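Long-range contacts in EDD domain protein, DegV family (Ruminococcus gnavus, PDB 3JR7), which is of unknown function but, as a DegV-family protein, probably binds lipids: residues C29-P34 with A139-T144; A250-N255 with F277-S282; I25-G30 with V102-E107. All blocks are in the same frame, centred on the assembly; numbering follows the deposited sequence.

Contact 1: C29-P34 with A139-T144; sequences CGEFTP and ASVGET
Thr-144 and Glu-31 meet through a short hydrogen bond, in which OG1 of Thr-144 donates to the backbone O of Glu-31 at 2.7 Å, in the carbonyl plane and on a lone pair. The threonine keeps OG1 anti to its own carbonyl carbon (chi1 -51°), and its CG2 leans against the same oxygen. The side chain of Glu-31 reaches a different residue, Ser-140. It is bent at chi2 (73°), which turns CD back; OE1 of Glu-31 lies 2.9 Å from OG of Ser-140, which donates on the syn side, 30° out of the carboxylate plane. Ser-140 holds the N-cap position of helix 141-155 but makes no capping bond, its OG being given to Glu-31. OE2 of Glu-31 is taken by Ser-282 N and Ser-285 OG, so three partners grip this buried carboxylate. A weak bond follows from Ser-140 N to SG of Cys-29 at 3.4 Å. CA of Gly-30 lies 3.8 Å from CB of Glu-143, close enough that a beta carbon at Gly-30 would clash there. OE2 of Glu-143 comes within 3.4 Å of CB of Cys-29, and Ala-139 lines the polyether pocket. The loop between strand 22-27 and helix 34-39 is thus laid on the first turn of helix 141-155, where Val-141 touches Ala-250 and Ala-252 of strand 248-253 and, like Glu-31, Val-279 of strand 275-280.

Contact 2: A250-N255 with F277-S282; sequences AIAHCN and FIVDTS
His-253 and Asp-280 lie side by side and point the same way, on adjacent parallel strands of a beta-alpha-beta crossover whose connecting helix is 257-270. Imidazole and carboxylate planes are 60° apart, and OD1 of Asp-280 approaches NE2 of His-253 to 3.1 Å at an angle too poor for a hydrogen bond. With CG between backbone N and carbonyl carbon (chi1 75°), the histidine ring has CA of Asp-280 over one face. The Ile-278 side chain crosses that of His-253 at about a right angle, setting CG2 at the ring edge, 3.6 Å from ND1. Ile-251 shares this side of the sheet, against helix 257-270. On the other side the ring of Phe-277 takes CB of Ala-250 over its face, 4.0 Å from the centroid, in a CH-pi contact. Next along, CB of Ala-252 rests on CG2 of Val-279 at 3.8 Å; Ala-250, Ala-252 and Val-279 all touch Val-141 of helix 141-155. Between the two strands, Ile-251 N bonds to Phe-277 O, Val-279 N to Ile-251 O and His-253 N to Val-279 O. Past the strand ends, Thr-281, whose OG1 pairs with Thr-286 OG1, donates its backbone N to O of His-253 at 3.0 Å while its CG2 sits 3.4 Å from that oxygen.

Contact 3: I25-G30 with V102-E107; sequences IVDSCG and VTLSAE
Val-102 pairs with the strand of Ile-25 and Asp-27 through two main-chain hydrogen bonds, its N donating to O of Ile-25 at 2.8 Å and its O accepting from N of Asp-27 at 3.1 Å. The pair defines a parallel bridge with Val-26. A bond from side chain to backbone comes next. OD2 of Asp-27 accepts from N of Leu-104 at 2.9 Å, nearly straight (168°), on the syn side and 31° out of the carboxylate plane; Ser-111 OG also bonds to this oxygen. OD1 receives a weak bond from N of Cys-29. An alanine in place of Asp-27 would probably leave Leu-104 N and Ser-111 OG without their shared acceptor and the chain after strand 98-103 more free to shift. The apolar contacts are two: CG2 of Val-26 lies 4.3 Å from CB of Val-102, and Leu-104, which crosses Asp-27 at about a right angle, sets CD2 3.6 Å from SG of Cys-29. In a continued parallel pairing, N of Leu-104 would look to O of Asp-27; that oxygen instead closes the type I turn from Asp-27 to Gly-30 by accepting from Gly-30 N. The aspartate side chain therefore stands in for its own carbonyl, continuing the strand-to-strand bonding by one more step.

How the contacts relate
The three contacts illustrate how loops at strand ends can tie two sheets together. Contact 3 belongs to the sheet of strands 22-27 and 98-103, contact 2 to that of 248-253 and 275-280; their centres are about 16 Å apart. The centre of contact 1 lies about 8 Å from each of theirs, and it shares Cys-29 and Gly-30 with contact 3. The two outer contacts nevertheless touch, with O of Cys-29 2.9 Å from OG of Ser-282. Two acids also converge, OE1 of Glu-143 in contact 1 lying 2.5 Å from OD1 of Asp-27 in contact 3, like charges close together. Side chains of Ala-139 and Leu-104 each come within about 4 Å of a bound polyether, probably from the crystallisation liquor, which may mark a pocket.

Contact 1: C29-P34 with A139-T144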
ATOM      1  N   CYS A  29       4.726  -4.510   0.293  1.00 21.67           N
ATOM      2  CA  CYS A  29       3.997  -3.612  -0.610  1.00 21.27           C
ATOM      3  C   CYS A  29       3.971  -2.195  -0.057  1.00 20.62           C
ATOM      4  O   CYS A  29       4.102  -1.215  -0.808  1.00 21.09           O
ATOM      5  CB  CYS A  29       2.587  -4.138  -0.893  1.00 21.06           C
ATOM      6  SG  CYS A  29       1.761  -3.162  -2.155  1.00 21.12           S
ATOM      7  N   GLY A  30       3.865  -2.081   1.257  1.00 20.14           N
ATOM      8  CA  GLY A  30       3.769  -0.796   1.897  1.00 21.06           C
ATOM      9  C   GLY A  30       5.106  -0.112   1.955  1.00 22.23           C
ATOM     10  O   GLY A  30       5.991  -0.605   2.668  1.00 21.25           O
ATOM     11  N   GLU A  31       5.249   1.034   1.269  1.00 22.27           N
ATOM     12  CA  GLU A  31       6.548   1.709   1.195  1.00 23.64           C
ATOM     13  C   GLU A  31       6.931   2.326   2.532  1.00 23.94           C
ATOM     14  O   GLU A  31       6.067   2.726   3.253  1.00 23.70           O
ATOM     15  CB  GLU A  31       6.539   2.830   0.122  1.00 23.78           C
ATOM     16  CG  GLU A  31       6.426   2.403  -1.321  1.00 23.68           C
ATOM     17  CD  GLU A  31       5.057   1.901  -1.727  1.00 23.76           C
ATOM     18  OE1 GLU A  31       4.044   2.210  -1.028  1.00 23.55           O
ATOM     19  OE2 GLU A  31       5.001   1.214  -2.771  1.00 24.60           O
ATOM     20  N   PHE A  32       8.226   2.392   2.869  1.00 25.22           N
ATOM     21  CA  PHE A  32       8.711   3.203   4.014  1.00 25.79           C
ATOM     22  C   PHE A  32       9.381   4.460   3.521  1.00 27.08           C
ATOM     23  O   PHE A  32      10.172   4.393   2.591  1.00 25.58           O
ATOM     24  CB  PHE A  32       9.754   2.471   4.879  1.00 25.75           C
ATOM     25  CG  PHE A  32       9.207   1.304   5.681  1.00 25.63           C
ATOM     26  CD1 PHE A  32       7.838   1.045   5.773  1.00 25.84           C
ATOM     27  CD2 PHE A  32      10.088   0.462   6.339  1.00 25.58           C
ATOM     28  CE1 PHE A  32       7.378  -0.045   6.500  1.00 27.97           C
ATOM     29  CE2 PHE A  32       9.648  -0.585   7.066  1.00 26.62           C
ATOM     30  CZ  PHE A  32       8.267  -0.862   7.145  1.00 28.02           C
ATOM     31  N   THR A  33       9.104   5.586   4.161  1.00 29.36           N
ATOM     32  CA  THR A  33       9.859   6.796   3.930  1.00 31.31           C
ATOM     33  C   THR A  33      11.235   6.673   4.592  1.00 33.15           C
ATOM     34  O   THR A  33      11.444   5.791   5.420  1.00 32.04           O
ATOM     35  CB  THR A  33       9.166   8.018   4.526  1.00 31.46           C
ATOM     36  OG1 THR A  33       8.977   7.825   5.940  1.00 32.38           O
ATOM     37  CG2 THR A  33       7.846   8.267   3.841  1.00 31.61           C
ATOM     38  N   PRO A  34      12.183   7.567   4.229  1.00 35.79           N
ATOM     39  CA  PRO A  34      13.506   7.563   4.888  1.00 36.52           C
ATOM     40  C   PRO A  34      13.386   7.624   6.404  1.00 36.42           C
ATOM     41  O   PRO A  34      14.055   6.896   7.132  1.00 36.56           O
ATOM     42  CB  PRO A  34      14.163   8.856   4.372  1.00 37.55           C
ATOM     43  CG  PRO A  34      13.528   9.106   3.030  1.00 37.56           C
ATOM     44  CD  PRO A  34      12.090   8.584   3.159  1.00 36.41           C
ATOM     45  N   ALA A 139      -3.319  -0.728  -0.545  1.00 19.43           N
ATOM     46  CA  ALA A 139      -2.037  -1.218  -1.023  1.00 18.37           C
ATOM     47  C   ALA A 139      -1.080  -0.049  -0.912  1.00 18.22           C
ATOM     48  O   ALA A 139      -1.495   1.105  -0.730  1.00 18.28           O
ATOM     49  CB  ALA A 139      -2.134  -1.656  -2.492  1.00 17.69           C
ATOM     50  N   SER A 140       0.204  -0.337  -1.036  1.00 19.04           N
ATOM     51  CA  SER A 140       1.231   0.676  -1.273  1.00 19.09           C
ATOM     52  C   SER A 140       1.173   1.689  -0.138  1.00 19.05           C
ATOM     53  O   SER A 140       1.150   1.294   1.035  1.00 20.00           O
ATOM     54  CB  SER A 140       1.038   1.300  -2.677  1.00 19.83           C
ATOM     55  OG  SER A 140       1.931   2.404  -2.941  1.00 20.59           O
ATOM     56  N   VAL A 141       1.074   2.961  -0.464  1.00 18.53           N
ATOM     57  CA  VAL A 141       1.089   4.038   0.516  1.00 19.21           C
ATOM     58  C   VAL A 141      -0.153   4.087   1.424  1.00 19.77           C
ATOM     59  O   VAL A 141      -0.131   4.730   2.491  1.00 19.94           O
ATOM     60  CB  VAL A 141       1.375   5.461  -0.096  1.00 19.46           C
ATOM     61  CG1 VAL A 141       2.875   5.612  -0.447  1.00 18.46           C
ATOM     62  CG2 VAL A 141       0.452   5.762  -1.268  1.00 19.73           C
ATOM     63  N   GLY A 142      -1.216   3.391   1.041  1.00 19.74           N
ATOM     64  CA  GLY A 142      -2.331   3.154   1.994  1.00 20.66           C
ATOM     65  C   GLY A 142      -1.792   2.445   3.254  1.00 19.91           C
ATOM     66  O   GLY A 142      -2.106   2.818   4.376  1.00 19.00           O
ATOM     67  N   GLU A 143      -0.939   1.435   3.055  1.00 20.61           N
ATOM     68  CA  GLU A 143      -0.324   0.709   4.195  1.00 18.74           C
ATOM     69  C   GLU A 143       0.621   1.622   4.976  1.00 19.11           C
ATOM     70  O   GLU A 143       0.661   1.616   6.223  1.00 19.06           O
ATOM     71  CB  GLU A 143       0.423  -0.508   3.683  1.00 18.50           C
ATOM     72  CG  GLU A 143      -0.489  -1.553   3.011  1.00 20.59           C
ATOM     73  CD  GLU A 143       0.288  -2.700   2.392  1.00 20.44           C
ATOM     74  OE1 GLU A 143       1.065  -3.350   3.107  1.00 21.56           O
ATOM     75  OE2 GLU A 143       0.121  -2.940   1.180  1.00 20.72           O
ATOM     76  N   THR A 144       1.398   2.410   4.232  1.00 19.50           N
ATOM     77  CA  THR A 144       2.355   3.331   4.794  1.00 19.80           C
ATOM     78  C   THR A 144       1.639   4.268   5.747  1.00 19.86           C
ATOM     79  O   THR A 144       2.053   4.452   6.911  1.00 19.77           O
ATOM     80  CB  THR A 144       3.017   4.184   3.688  1.00 19.62           C
ATOM     81  OG1 THR A 144       3.527   3.333   2.648  1.00 19.17           O
ATOM     82  CG2 THR A 144       4.102   5.037   4.260  1.00 20.90           C
TER

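Contact 2: A250-N255 with F277-S282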
ATOM      1  N   ALA A 250      -0.542  10.927   0.781  1.00 21.58           N
ATOM      2  CA  ALA A 250       0.596  10.192   0.285  1.00 21.33           C
ATOM      3  C   ALA A 250       0.447   9.921  -1.176  1.00 21.19           C
ATOM      4  O   ALA A 250      -0.653   9.615  -1.674  1.00 21.12           O
ATOM      5  CB  ALA A 250       0.812   8.859   1.075  1.00 20.30           C
ATOM      6  N   ILE A 251       1.574  10.019  -1.872  1.00 21.85           N
ATOM      7  CA  ILE A 251       1.653   9.720  -3.296  1.00 22.21           C
ATOM      8  C   ILE A 251       2.810   8.757  -3.578  1.00 21.87           C
ATOM      9  O   ILE A 251       3.939   9.021  -3.209  1.00 21.80           O
ATOM     10  CB  ILE A 251       1.847  10.994  -4.137  1.00 22.35           C
ATOM     11  CG1 ILE A 251       0.696  11.966  -3.928  1.00 23.32           C
ATOM     12  CG2 ILE A 251       1.951  10.669  -5.626  1.00 21.05           C
ATOM     13  CD1 ILE A 251       1.051  13.388  -4.273  1.00 22.96           C
ATOM     14  N   ALA A 252       2.532   7.635  -4.216  1.00 21.31           N
ATOM     15  CA  ALA A 252       3.584   6.771  -4.684  1.00 21.30           C
ATOM     16  C   ALA A 252       3.593   6.816  -6.193  1.00 21.63           C
ATOM     17  O   ALA A 252       2.531   6.883  -6.830  1.00 22.40           O
ATOM     18  CB  ALA A 252       3.380   5.336  -4.193  1.00 21.93           C
ATOM     19  N   HIS A 253       4.794   6.782  -6.768  1.00 21.79           N
ATOM     20  CA  HIS A 253       4.965   6.817  -8.216  1.00 22.14           C
ATOM     21  C   HIS A 253       5.963   5.765  -8.620  1.00 22.70           C
ATOM     22  O   HIS A 253       6.864   5.414  -7.839  1.00 22.77           O
ATOM     23  CB  HIS A 253       5.430   8.204  -8.681  1.00 22.80           C
ATOM     24  CG  HIS A 253       6.868   8.470  -8.387  1.00 22.53           C
ATOM     25  ND1 HIS A 253       7.307   8.976  -7.185  1.00 25.18           N
ATOM     26  CD2 HIS A 253       7.975   8.243  -9.127  1.00 19.68           C
ATOM     27  CE1 HIS A 253       8.628   9.083  -7.213  1.00 22.41           C
ATOM     28  NE2 HIS A 253       9.056   8.632  -8.371  1.00 23.63           N
ATOM     29  N   CYS A 254       5.755   5.210  -9.809  1.00 22.47           N
ATOM     30  CA  CYS A 254       6.682   4.246 -10.367  1.00 23.78           C
ATOM     31  C   CYS A 254       7.458   4.894 -11.520  1.00 23.99           C
ATOM     32  O   CYS A 254       6.961   4.934 -12.640  1.00 23.73           O
ATOM     33  CB  CYS A 254       5.924   3.033 -10.898  1.00 23.01           C
ATOM     34  SG  CYS A 254       7.041   1.735 -11.490  1.00 26.11           S
ATOM     35  N   ASN A 255       8.661   5.381 -11.211  1.00 25.06           N
ATOM     36  CA  ASN A 255       9.586   5.958 -12.218  1.00 25.43           C
ATOM     37  C   ASN A 255       8.969   7.184 -12.934  1.00 25.91           C
ATOM     38  O   ASN A 255       9.093   7.339 -14.157  1.00 24.19           O
ATOM     39  CB  ASN A 255       9.958   4.887 -13.234  1.00 25.79           C
ATOM     40  CG  ASN A 255      11.097   5.315 -14.172  1.00 26.95           C
ATOM     41  OD1 ASN A 255      12.056   5.964 -13.742  1.00 26.90           O
ATOM     42  ND2 ASN A 255      10.986   4.950 -15.444  1.00 25.53           N
ATOM     43  N   PHE A 277       3.542  13.588   1.304  1.00 24.46           N
ATOM     44  CA  PHE A 277       4.791  13.134   0.866  1.00 24.10           C
ATOM     45  C   PHE A 277       4.664  12.249  -0.335  1.00 24.21           C
ATOM     46  O   PHE A 277       3.584  11.706  -0.612  1.00 22.62           O
ATOM     47  CB  PHE A 277       5.494  12.405   2.008  1.00 24.77           C
ATOM     48  CG  PHE A 277       4.811  11.152   2.444  1.00 24.04           C
ATOM     49  CD1 PHE A 277       5.076   9.944   1.807  1.00 24.87           C
ATOM     50  CD2 PHE A 277       3.924  11.171   3.507  1.00 25.01           C
ATOM     51  CE1 PHE A 277       4.450   8.774   2.211  1.00 24.61           C
ATOM     52  CE2 PHE A 277       3.306   9.958   3.948  1.00 25.97           C
ATOM     53  CZ  PHE A 277       3.566   8.791   3.281  1.00 24.04           C
ATOM     54  N   ILE A 278       5.801  12.095  -1.031  1.00 24.45           N
ATOM     55  CA  ILE A 278       5.923  11.296  -2.239  1.00 24.08           C
ATOM     56  C   ILE A 278       6.969  10.220  -2.037  1.00 24.28           C
ATOM     57  O   ILE A 278       8.040  10.495  -1.459  1.00 26.36           O
ATOM     58  CB  ILE A 278       6.355  12.197  -3.443  1.00 24.54           C
ATOM     59  CG1 ILE A 278       5.274  13.247  -3.771  1.00 23.82           C
ATOM     60  CG2 ILE A 278       6.648  11.370  -4.644  1.00 24.07           C
ATOM     61  CD1 ILE A 278       5.706  14.278  -4.855  1.00 26.24           C
ATOM     62  N   VAL A 279       6.693   9.011  -2.496  1.00 23.45           N
ATOM     63  CA  VAL A 279       7.646   7.892  -2.424  1.00 23.50           C
ATOM     64  C   VAL A 279       7.697   7.119  -3.709  1.00 23.63           C
ATOM     65  O   VAL A 279       6.723   7.104  -4.479  1.00 22.77           O
ATOM     66  CB  VAL A 279       7.306   6.851  -1.336  1.00 23.58           C
ATOM     67  CG1 VAL A 279       7.577   7.410  -0.044  1.00 25.02           C
ATOM     68  CG2 VAL A 279       5.822   6.328  -1.479  1.00 21.19           C
ATOM     69  N   ASP A 280       8.829   6.449  -3.911  1.00 23.64           N
ATOM     70  CA  ASP A 280       9.001   5.499  -4.988  1.00 24.71           C
ATOM     71  C   ASP A 280       8.277   4.238  -4.629  1.00 24.41           C
ATOM     72  O   ASP A 280       8.298   3.814  -3.473  1.00 25.51           O
ATOM     73  CB  ASP A 280      10.472   5.166  -5.229  1.00 25.08           C
ATOM     74  CG  ASP A 280      11.247   6.370  -5.753  1.00 26.56           C
ATOM     75  OD1 ASP A 280      11.068   6.696  -6.922  1.00 25.15           O
ATOM     76  OD2 ASP A 280      11.943   7.018  -4.962  1.00 29.92           O
ATOM     77  N   THR A 281       7.657   3.634  -5.620  1.00 23.30           N
ATOM     78  CA  THR A 281       6.928   2.390  -5.389  1.00 23.60           C
ATOM     79  C   THR A 281       7.848   1.223  -4.932  1.00 23.48           C
ATOM     80  O   THR A 281       8.980   1.056  -5.408  1.00 23.46           O
ATOM     81  CB  THR A 281       6.189   1.936  -6.628  1.00 23.28           C
ATOM     82  OG1 THR A 281       7.046   2.043  -7.763  1.00 23.43           O
ATOM     83  CG2 THR A 281       4.925   2.757  -6.864  1.00 23.44           C
ATOM     84  N   SER A 282       7.333   0.412  -4.020  1.00 22.72           N
ATOM     85  CA  SER A 282       8.002  -0.827  -3.563  1.00 22.86           C
ATOM     86  C   SER A 282       8.036  -1.849  -4.706  1.00 22.50           C
ATOM     87  O   SER A 282       7.458  -1.625  -5.761  1.00 23.02           O
ATOM     88  CB  SER A 282       7.193  -1.437  -2.424  1.00 21.74           C
ATOM     89  OG  SER A 282       5.939  -1.951  -2.958  1.00 20.93           O
TER
HETATM   90  O   HOH W   1       9.659   5.233  -8.430  1.00 27.37           O

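Contact 3: I25-G30 with V102-E107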
ATOM      1  N   ILE A  25       4.812  -4.043  11.918  1.00 18.83           N
ATOM      2  CA  ILE A  25       5.211  -4.909  10.828  1.00 20.04           C
ATOM      3  C   ILE A  25       4.312  -4.587   9.622  1.00 19.62           C
ATOM      4  O   ILE A  25       3.107  -4.550   9.745  1.00 20.43           O
ATOM      5  CB  ILE A  25       4.998  -6.380  11.197  1.00 20.09           C
ATOM      6  CG1 ILE A  25       5.820  -6.742  12.470  1.00 23.33           C
ATOM      7  CG2 ILE A  25       5.340  -7.295  10.009  1.00 19.98           C
ATOM      8  CD1 ILE A  25       5.386  -8.015  13.092  1.00 25.85           C
ATOM      9  N   VAL A  26       4.904  -4.382   8.476  1.00 18.72           N
ATOM     10  CA  VAL A  26       4.198  -4.019   7.263  1.00 18.76           C
ATOM     11  C   VAL A  26       4.650  -4.956   6.167  1.00 19.20           C
ATOM     12  O   VAL A  26       5.863  -5.198   6.030  1.00 20.32           O
ATOM     13  CB  VAL A  26       4.527  -2.570   6.883  1.00 18.45           C
ATOM     14  CG1 VAL A  26       3.677  -2.121   5.664  1.00 16.66           C
ATOM     15  CG2 VAL A  26       4.290  -1.652   8.086  1.00 19.40           C
ATOM     16  N   ASP A  27       3.729  -5.523   5.380  1.00 19.56           N
ATOM     17  CA  ASP A  27       4.189  -6.323   4.261  1.00 19.90           C
ATOM     18  C   ASP A  27       4.875  -5.408   3.243  1.00 20.47           C
ATOM     19  O   ASP A  27       4.738  -4.186   3.297  1.00 19.99           O
ATOM     20  CB  ASP A  27       3.109  -7.231   3.638  1.00 21.11           C
ATOM     21  CG  ASP A  27       2.008  -6.469   2.893  1.00 21.40           C
ATOM     22  OD1 ASP A  27       2.252  -5.394   2.283  1.00 23.86           O
ATOM     23  OD2 ASP A  27       0.894  -7.025   2.847  1.00 21.76           O
ATOM     24  N   SER A  28       5.676  -6.000   2.355  1.00 20.96           N
ATOM     25  CA  SER A  28       6.669  -5.203   1.605  1.00 21.77           C
ATOM     26  C   SER A  28       5.996  -4.281   0.569  1.00 21.63           C
ATOM     27  O   SER A  28       6.590  -3.366   0.070  1.00 21.76           O
ATOM     28  CB  SER A  28       7.678  -6.119   0.939  1.00 22.15           C
ATOM     29  OG  SER A  28       7.056  -6.922  -0.015  1.00 17.95           O
ATOM     30  N   CYS A  29       4.726  -4.510   0.293  1.00 21.67           N
ATOM     31  CA  CYS A  29       3.997  -3.612  -0.610  1.00 21.27           C
ATOM     32  C   CYS A  29       3.971  -2.195  -0.057  1.00 20.62           C
ATOM     33  O   CYS A  29       4.102  -1.215  -0.808  1.00 21.09           O
ATOM     34  CB  CYS A  29       2.587  -4.138  -0.893  1.00 21.06           C
ATOM     35  SG  CYS A  29       1.761  -3.162  -2.155  1.00 21.12           S
ATOM     36  N   GLY A  30       3.865  -2.081   1.257  1.00 20.14           N
ATOM     37  CA  GLY A  30       3.769  -0.796   1.897  1.00 21.06           C
ATOM     38  C   GLY A  30       5.106  -0.112   1.955  1.00 22.23           C
ATOM     39  O   GLY A  30       5.991  -0.605   2.668  1.00 21.25           O
ATOM     40  N   VAL A 102       0.355  -4.542   9.392  1.00 17.86           N
ATOM     41  CA  VAL A 102      -0.397  -3.839   8.344  1.00 17.76           C
ATOM     42  C   VAL A 102      -0.176  -4.540   7.030  1.00 18.02           C
ATOM     43  O   VAL A 102       0.971  -4.746   6.647  1.00 19.68           O
ATOM     44  CB  VAL A 102       0.069  -2.398   8.199  1.00 17.71           C
ATOM     45  CG1 VAL A 102      -0.794  -1.679   7.066  1.00 18.24           C
ATOM     46  CG2 VAL A 102      -0.049  -1.671   9.550  1.00 17.26           C
ATOM     47  N   THR A 103      -1.253  -4.970   6.385  1.00 18.04           N
ATOM     48  CA  THR A 103      -1.183  -5.756   5.173  1.00 18.93           C
ATOM     49  C   THR A 103      -1.961  -5.153   4.043  1.00 19.36           C
ATOM     50  O   THR A 103      -2.860  -4.329   4.239  1.00 21.30           O
ATOM     51  CB  THR A 103      -1.713  -7.223   5.353  1.00 18.74           C
ATOM     52  OG1 THR A 103      -3.141  -7.239   5.459  1.00 20.57           O
ATOM     53  CG2 THR A 103      -1.070  -7.910   6.574  1.00 18.70           C
ATOM     54  N   LEU A 104      -1.591  -5.577   2.843  1.00 19.62           N
ATOM     55  CA  LEU A 104      -2.429  -5.461   1.654  1.00 19.20           C
ATOM     56  C   LEU A 104      -3.884  -5.837   1.937  1.00 19.45           C
ATOM     57  O   LEU A 104      -4.159  -6.718   2.746  1.00 19.85           O
ATOM     58  CB  LEU A 104      -1.898  -6.424   0.576  1.00 18.44           C
ATOM     59  CG  LEU A 104      -0.732  -5.985  -0.299  1.00 18.67           C
ATOM     60  CD1 LEU A 104       0.031  -7.242  -0.786  1.00 18.31           C
ATOM     61  CD2 LEU A 104      -1.223  -5.118  -1.438  1.00 17.76           C
ATOM     62  N   SER A 105      -4.796  -5.209   1.211  1.00 19.59           N
ATOM     63  CA  SER A 105      -6.182  -5.621   1.176  1.00 20.05           C
ATOM     64  C   SER A 105      -6.361  -7.119   1.102  1.00 20.93           C
ATOM     65  O   SER A 105      -5.790  -7.831   0.208  1.00 19.80           O
ATOM     66  CB  SER A 105      -6.901  -5.018  -0.033  1.00 20.03           C
ATOM     67  OG  SER A 105      -8.231  -5.549  -0.108  1.00 20.55           O
ATOM     68  N   ALA A 106      -7.210  -7.617   2.001  1.00 21.51           N
ATOM     69  CA  ALA A 106      -7.531  -9.050   2.013  1.00 22.36           C
ATOM     70  C   ALA A 106      -8.200  -9.456   0.717  1.00 23.38           C
ATOM     71  O   ALA A 106      -8.188 -10.620   0.361  1.00 25.62           O
ATOM     72  CB  ALA A 106      -8.405  -9.419   3.220  1.00 22.61           C
ATOM     73  N   GLU A 107      -8.783  -8.534  -0.018  1.00 24.55           N
ATOM     74  CA  GLU A 107      -9.413  -8.915  -1.280  1.00 25.73           C
ATOM     75  C   GLU A 107      -8.455  -8.955  -2.458  1.00 25.70           C
ATOM     76  O   GLU A 107      -8.865  -9.342  -3.570  1.00 25.86           O
ATOM     77  CB  GLU A 107     -10.492  -7.926  -1.634  1.00 27.82           C
ATOM     78  CG  GLU A 107     -11.524  -7.794  -0.626  1.00 32.23           C
ATOM     79  CD  GLU A 107     -12.430  -8.965  -0.636  1.00 39.28           C
ATOM     80  OE1 GLU A 107     -12.868  -9.395  -1.737  1.00 42.19           O
ATOM     81  OE2 GLU A 107     -12.668  -9.461   0.464  1.00 45.95           O
TER